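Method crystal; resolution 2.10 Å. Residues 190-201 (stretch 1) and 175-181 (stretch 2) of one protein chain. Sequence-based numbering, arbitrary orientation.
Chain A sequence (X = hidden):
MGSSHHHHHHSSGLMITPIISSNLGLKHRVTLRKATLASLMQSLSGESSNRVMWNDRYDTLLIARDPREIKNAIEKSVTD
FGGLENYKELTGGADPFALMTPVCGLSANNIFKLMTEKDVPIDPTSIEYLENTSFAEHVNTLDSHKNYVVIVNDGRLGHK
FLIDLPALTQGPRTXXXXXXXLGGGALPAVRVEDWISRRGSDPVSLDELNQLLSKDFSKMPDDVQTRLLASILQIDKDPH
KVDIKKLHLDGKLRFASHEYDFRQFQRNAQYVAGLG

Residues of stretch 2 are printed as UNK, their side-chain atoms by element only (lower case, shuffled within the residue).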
ATOM      1  N   VAL A 190      -2.632 -11.132  -3.391  1.00 26.06           N
ATOM      2  CA  VAL A 190      -1.950 -10.448  -4.516  1.00 26.07           C
ATOM      3  C   VAL A 190      -0.663  -9.769  -4.039  1.00 25.21           C
ATOM      4  O   VAL A 190      -0.656  -9.133  -3.005  1.00 25.32           O
ATOM      5  CB  VAL A 190      -2.899  -9.492  -5.271  1.00 24.64           C
ATOM      6  CG1 VAL A 190      -3.345  -8.282  -4.384  1.00 27.29           C
ATOM      7  CG2 VAL A 190      -2.282  -9.040  -6.644  1.00 24.89           C
ATOM      8  N   ARG A 191       0.429 -10.001  -4.753  1.00 25.50           N
ATOM      9  CA  ARG A 191       1.723  -9.402  -4.454  1.00 27.10           C
ATOM     10  C   ARG A 191       1.638  -7.943  -4.929  1.00 25.75           C
ATOM     11  O   ARG A 191       0.994  -7.683  -5.933  1.00 26.20           O
ATOM     12  CB  ARG A 191       2.823 -10.125  -5.267  1.00 26.89           C
ATOM     13  CG  ARG A 191       3.186 -11.512  -4.703  1.00 33.83           C
ATOM     14  CD  ARG A 191       3.935 -12.348  -5.742  1.00 37.15           C
ATOM     15  NE  ARG A 191       5.269 -11.830  -6.002  1.00 43.82           N
ATOM     16  CZ  ARG A 191       5.742 -11.464  -7.196  1.00 47.75           C
ATOM     17  NH1 ARG A 191       4.986 -11.535  -8.292  1.00 46.64           N
ATOM     18  NH2 ARG A 191       6.988 -11.015  -7.289  1.00 49.98           N
ATOM     19  N   VAL A 192       2.303  -7.017  -4.248  1.00 25.58           N
ATOM     20  CA  VAL A 192       2.326  -5.608  -4.731  1.00 25.14           C
ATOM     21  C   VAL A 192       2.892  -5.522  -6.183  1.00 24.68           C
ATOM     22  O   VAL A 192       2.335  -4.827  -7.041  1.00 22.41           O
ATOM     23  CB  VAL A 192       3.054  -4.646  -3.737  1.00 25.76           C
ATOM     24  CG1 VAL A 192       4.611  -4.925  -3.669  1.00 23.34           C
ATOM     25  CG2 VAL A 192       2.760  -3.199  -4.064  1.00 24.02           C
ATOM     26  N   GLU A 193       3.926  -6.323  -6.480  1.00 25.36           N
ATOM     27  CA  GLU A 193       4.537  -6.277  -7.832  1.00 25.63           C
ATOM     28  C   GLU A 193       3.533  -6.622  -8.922  1.00 24.98           C
ATOM     29  O   GLU A 193       3.524  -5.965  -9.945  1.00 24.29           O
ATOM     30  CB  GLU A 193       5.748  -7.206  -7.953  1.00 27.24           C
ATOM     31  CG  GLU A 193       6.857  -6.867  -6.933  1.00 30.63           C
ATOM     32  CD  GLU A 193       6.809  -7.724  -5.680  1.00 34.65           C
ATOM     33  OE1 GLU A 193       5.714  -8.074  -5.180  1.00 33.70           O
ATOM     34  OE2 GLU A 193       7.911  -8.034  -5.179  1.00 37.17           O
ATOM     35  N   ASP A 194       2.727  -7.671  -8.704  1.00 24.88           N
ATOM     36  CA  ASP A 194       1.736  -8.111  -9.675  1.00 24.34           C
ATOM     37  C   ASP A 194       0.641  -7.073  -9.755  1.00 23.30           C
ATOM     38  O   ASP A 194       0.209  -6.701 -10.846  1.00 23.45           O
ATOM     39  CB  ASP A 194       1.170  -9.507  -9.299  1.00 26.02           C
ATOM     40  CG  ASP A 194       2.215 -10.619  -9.457  1.00 30.05           C
ATOM     41  OD1 ASP A 194       3.067 -10.505 -10.371  1.00 38.89           O
ATOM     42  OD2 ASP A 194       2.239 -11.587  -8.678  1.00 31.19           O
ATOM     43  N   TRP A 195       0.185  -6.594  -8.600  1.00 23.12           N
ATOM     44  CA  TRP A 195      -0.867  -5.577  -8.592  1.00 23.60           C
ATOM     45  C   TRP A 195      -0.456  -4.360  -9.415  1.00 24.38           C
ATOM     46  O   TRP A 195      -1.214  -3.881 -10.299  1.00 23.61           O
ATOM     47  CB  TRP A 195      -1.255  -5.121  -7.179  1.00 23.18           C
ATOM     48  CG  TRP A 195      -2.350  -4.082  -7.271  1.00 21.46           C
ATOM     49  CD1 TRP A 195      -2.199  -2.708  -7.252  1.00 23.24           C
ATOM     50  CD2 TRP A 195      -3.729  -4.327  -7.531  1.00 22.13           C
ATOM     51  NE1 TRP A 195      -3.419  -2.088  -7.443  1.00 21.88           N
ATOM     52  CE2 TRP A 195      -4.378  -3.066  -7.597  1.00 22.36           C
ATOM     53  CE3 TRP A 195      -4.491  -5.498  -7.722  1.00 21.92           C
ATOM     54  CZ2 TRP A 195      -5.747  -2.950  -7.836  1.00 22.53           C
ATOM     55  CZ3 TRP A 195      -5.853  -5.381  -7.928  1.00 23.82           C
ATOM     56  CH2 TRP A 195      -6.472  -4.117  -7.988  1.00 21.15           C
ATOM     57  N   ILE A 196       0.736  -3.849  -9.122  1.00 25.08           N
ATOM     58  CA  ILE A 196       1.227  -2.672  -9.834  1.00 27.39           C
ATOM     59  C   ILE A 196       1.394  -2.996 -11.324  1.00 28.18           C
ATOM     60  O   ILE A 196       0.973  -2.243 -12.176  1.00 28.68           O
ATOM     61  CB  ILE A 196       2.516  -2.114  -9.177  1.00 27.63           C
ATOM     62  CG1 ILE A 196       2.128  -1.433  -7.854  1.00 28.93           C
ATOM     63  CG2 ILE A 196       3.264  -1.155 -10.181  1.00 29.37           C
ATOM     64  CD1 ILE A 196       3.306  -1.004  -6.997  1.00 31.84           C
ATOM     65  N   SER A 197       1.932  -4.152 -11.653  1.00 29.21           N
ATOM     66  CA  SER A 197       2.111  -4.471 -13.067  1.00 30.86           C
ATOM     67  C   SER A 197       0.787  -4.614 -13.884  1.00 30.62           C
ATOM     68  O   SER A 197       0.699  -4.172 -15.026  1.00 30.14           O
ATOM     69  CB  SER A 197       2.933  -5.717 -13.185  1.00 30.91           C
ATOM     70  OG  SER A 197       3.284  -5.885 -14.548  1.00 38.52           O
ATOM     71  N   ARG A 198      -0.244  -5.202 -13.289  1.00 30.30           N
ATOM     72  CA  ARG A 198      -1.510  -5.356 -14.007  1.00 30.41           C
ATOM     73  C   ARG A 198      -2.460  -4.188 -13.860  1.00 28.96           C
ATOM     74  O   ARG A 198      -3.129  -3.831 -14.824  1.00 28.66           O
ATOM     75  CB  ARG A 198      -2.244  -6.623 -13.575  1.00 31.09           C
ATOM     76  CG  ARG A 198      -1.681  -7.882 -14.161  1.00 37.41           C
ATOM     77  CD  ARG A 198      -2.801  -8.622 -14.867  1.00 44.25           C
ATOM     78  NE  ARG A 198      -2.245  -9.785 -15.517  1.00 51.80           N
ATOM     79  CZ  ARG A 198      -2.114 -10.980 -14.944  1.00 54.77           C
ATOM     80  NH1 ARG A 198      -2.540 -11.195 -13.699  1.00 54.09           N
ATOM     81  NH2 ARG A 198      -1.560 -11.968 -15.639  1.00 55.40           N
ATOM     82  N   ARG A 199      -2.537  -3.610 -12.661  1.00 27.44           N
ATOM     83  CA  ARG A 199      -3.548  -2.595 -12.371  1.00 27.44           C
ATOM     84  C   ARG A 199      -3.065  -1.245 -11.775  1.00 27.68           C
ATOM     85  O   ARG A 199      -3.879  -0.357 -11.416  1.00 26.84           O
ATOM     86  CB  ARG A 199      -4.634  -3.245 -11.516  1.00 26.85           C
ATOM     87  CG  ARG A 199      -5.424  -4.342 -12.398  1.00 26.07           C
ATOM     88  CD  ARG A 199      -6.798  -4.625 -11.828  1.00 28.54           C
ATOM     89  NE  ARG A 199      -7.622  -3.392 -11.775  1.00 25.73           N
ATOM     90  CZ  ARG A 199      -8.700  -3.248 -11.024  1.00 30.11           C
ATOM     91  NH1 ARG A 199      -9.132  -4.250 -10.202  1.00 27.83           N
ATOM     92  NH2 ARG A 199      -9.342  -2.090 -11.064  1.00 29.17           N
ATOM     93  N   GLY A 200      -1.744  -1.109 -11.675  1.00 27.55           N
ATOM     94  CA  GLY A 200      -1.117   0.069 -11.039  1.00 26.60           C
ATOM     95  C   GLY A 200      -1.457   1.398 -11.715  1.00 24.87           C
ATOM     96  O   GLY A 200      -1.464   2.401 -11.050  1.00 25.75           O
ATOM     97  N   SER A 201      -1.768   1.389 -13.016  1.00 24.31           N
ATOM     98  CA  SER A 201      -2.182   2.612 -13.754  1.00 25.05           C
ATOM     99  C   SER A 201      -3.581   2.501 -14.279  1.00 24.58           C
ATOM    100  O   SER A 201      -3.936   3.172 -15.229  1.00 24.56           O
ATOM    101  CB  SER A 201      -1.266   2.880 -14.950  1.00 25.61           C
ATOM    102  OG  SER A 201       0.073   2.630 -14.591  1.00 29.60           O
ATOM    103  N   UNK A 175      -8.175   8.261  -9.636  1.00 29.07           N
ATOM    104  CA  UNK A 175      -7.753   7.488  -8.486  1.00 27.51           C
ATOM    105  C   UNK A 175      -7.147   6.197  -8.978  1.00 26.53           C
ATOM    106  O   UNK A 175      -7.687   5.582  -9.887  1.00 26.95           O
ATOM    107  c   UNK A 175      -8.962   7.180  -7.587  1.00 27.58           C
ATOM    108  N   UNK A 176      -6.063   5.768  -8.344  1.00 24.18           N
ATOM    109  CA  UNK A 176      -5.449   4.485  -8.588  1.00 23.21           C
ATOM    110  C   UNK A 176      -5.286   3.751  -7.245  1.00 23.54           C
ATOM    111  O   UNK A 176      -5.150   4.403  -6.194  1.00 24.10           O
ATOM    112  c   UNK A 176      -4.399   4.910 -11.690  1.00 18.88           C
ATOM    113  c   UNK A 176      -4.007   7.650 -11.607  1.00 28.66           C
ATOM    114  c   UNK A 176      -4.242   7.001 -12.827  1.00 26.21           C
ATOM    115  c   UNK A 176      -4.127   5.530 -10.460  1.00 21.87           C
ATOM    116  c   UNK A 176      -4.443   5.635 -12.867  1.00 24.54           C
ATOM    117  o   UNK A 176      -4.331   7.736 -13.979  1.00 27.40           O
ATOM    118  c   UNK A 176      -3.940   6.896 -10.434  1.00 24.48           C
ATOM    119  c   UNK A 176      -4.067   4.713  -9.189  1.00 22.84           C
ATOM    120  N   UNK A 177      -5.290   2.419  -7.287  1.00 21.78           N
ATOM    121  CA  UNK A 177      -5.076   1.592  -6.106  1.00 20.96           C
ATOM    122  C   UNK A 177      -3.635   1.100  -6.043  1.00 20.60           C
ATOM    123  O   UNK A 177      -3.079   0.649  -7.042  1.00 20.75           O
ATOM    124  c   UNK A 177      -5.768  -0.602  -4.745  1.00 18.25           C
ATOM    125  c   UNK A 177      -6.046   0.340  -6.060  1.00 22.18           C
ATOM    126  c   UNK A 177      -7.964   1.603  -4.940  1.00 25.05           C
ATOM    127  c   UNK A 177      -7.519   0.811  -6.181  1.00 20.25           C
ATOM    128  N   UNK A 178      -3.049   1.163  -4.855  1.00 19.16           N
ATOM    129  CA  UNK A 178      -1.804   0.453  -4.573  1.00 19.91           C
ATOM    130  C   UNK A 178      -2.045  -0.454  -3.347  1.00 19.94           C
ATOM    131  O   UNK A 178      -2.539   0.013  -2.333  1.00 19.82           O
ATOM    132  c   UNK A 178       0.718   0.730  -4.107  1.00 17.80           C
ATOM    133  c   UNK A 178       0.553   3.533  -5.287  1.00 27.44           C
ATOM    134  c   UNK A 178      -0.660   1.452  -4.307  1.00 22.16           C
ATOM    135  c   UNK A 178      -0.573   2.474  -5.451  1.00 23.65           C
ATOM    136  N   UNK A 179      -1.749  -1.746  -3.454  1.00 19.74           N
ATOM    137  CA  UNK A 179      -1.970  -2.671  -2.323  1.00 19.75           C
ATOM    138  C   UNK A 179      -1.128  -3.911  -2.507  1.00 21.12           C
ATOM    139  O   UNK A 179      -0.612  -4.182  -3.624  1.00 19.77           O
ATOM    140  c   UNK A 179      -5.198  -4.644  -3.455  1.00 21.92           C
ATOM    141  n   UNK A 179      -5.763  -4.937  -4.639  1.00 16.71           N
ATOM    142  c   UNK A 179      -3.760  -4.074  -3.506  1.00 19.13           C
ATOM    143  c   UNK A 179      -3.451  -3.105  -2.303  1.00 20.43           C
ATOM    144  o   UNK A 179      -5.788  -4.815  -2.365  1.00 22.40           O
ATOM    145  N   UNK A 180      -0.994  -4.688  -1.430  1.00 21.44           N
ATOM    146  CA  UNK A 180      -0.640  -6.104  -1.566  1.00 22.67           C
ATOM    147  C   UNK A 180      -1.648  -6.796  -0.651  1.00 23.06           C
ATOM    148  O   UNK A 180      -2.253  -6.117   0.148  1.00 22.10           O
ATOM    149  c   UNK A 180       0.769  -6.360  -1.031  1.00 23.43           C
ATOM    150  o   UNK A 180       0.822  -6.004   0.350  1.00 24.49           O
ATOM    151  N   UNK A 181      -1.783  -8.126  -0.741  1.00 23.05           N
ATOM    152  CA  UNK A 181      -2.718  -8.907   0.131  1.00 25.48           C
ATOM    153  C   UNK A 181      -2.199 -10.357   0.187  1.00 25.40           C
ATOM    154  O   UNK A 181      -1.976 -10.981  -0.837  1.00 25.16           O
ATOM    155  c   UNK A 181      -5.293  -9.224   0.456  1.00 29.75           C
ATOM    156  o   UNK A 181      -6.373  -8.592   0.270  1.00 31.73           O
ATOM    157  o   UNK A 181      -5.190 -10.126   1.327  1.00 30.67           O
ATOM    158  c   UNK A 181      -4.127  -8.865  -0.508  1.00 25.81           C
TER
HETATM  159  O   HOH W   1      -5.493   1.140  -9.848  1.00 27.56           O
HETATM  160  O   HOH W   2      -1.265   2.354  -8.641  1.00 31.40           O

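Position 175 carries a single side-chain carbon, which lies out of reach of stretch 1. One carbon and nothing beyond it is alanine, A175, a small apolar residue at ease in its buried place.

Position 176 has one carbon followed by a six-carbon ring bearing one oxygen. Its CB points toward stretch 1, and the ring, with chi1 in the m well, reaches the backbone of G200 and S201, with S201 O at the ring edge. This is tyrosine, Y176. S201 O lies 3.4 Å from Y176 CE1, where the slightly positive C-H groups of an aromatic ring suit a carbonyl oxygen.

Position 177 has four carbons, forked at the first, with one arm two carbons long. Its CB packs 3.8 Å from W195 CZ2, while the end of the side chain leads away. This is isoleucine, I177, whose beta-branched form suits a strand. Its backbone O accepts a hydrogen bond from W195 NE1 (2.8 Å, 151°), so the indole N-H is satisfied inside a buried contact.

Position 178 repeats that four-carbon fork, but its CB points away from stretch 1. The short arm still lies 4.2 Å from I196 CD1, and the pattern again gives isoleucine, I178. Its CG2 is also 4.4 Å from V192 CG2, making a small apolar cluster.

Position 179 has three carbons in a row, the third carrying one oxygen and one nitrogen, and the chain lies over the face of the W195 ring. This is glutamine, Q179. Its CG stands 4.0 Å from the centroid of the five-membered ring of W195, and its NE2 is 3.3 Å from W195 CZ3. The extended chain thus lies along the indole, while the amide finds hydrogen bonds elsewhere in the structure.

Position 180 has one carbon and one oxygen. Its CB is 3.6 Å from V192 N, where the backbones come close and a small side chain fits. This is serine, S180; its hydroxyl is hydrogen-bonded elsewhere in the structure.

Position 181 has two carbons, the second carrying two oxygens. Its CB lies 4.0 Å from V190 CG1. This is aspartate, D181, whose carboxylate leads away from this apolar neighbour.

The contact is fastened at several points. V190 and D181 form a single antiparallel bridge, with D181 N to V190 O at 2.7 Å and V190 N to D181 O at 2.6 Å. The helix then runs back nearly antiparallel to the strand (164°), presenting W195 to it. Farther along, one water accepts from I177 N and donates to R199 O; another donates to both I177 O and G200 O, joining the two backbones where they do not bond directly.

Stretch 2 175-181: AYIIQSD
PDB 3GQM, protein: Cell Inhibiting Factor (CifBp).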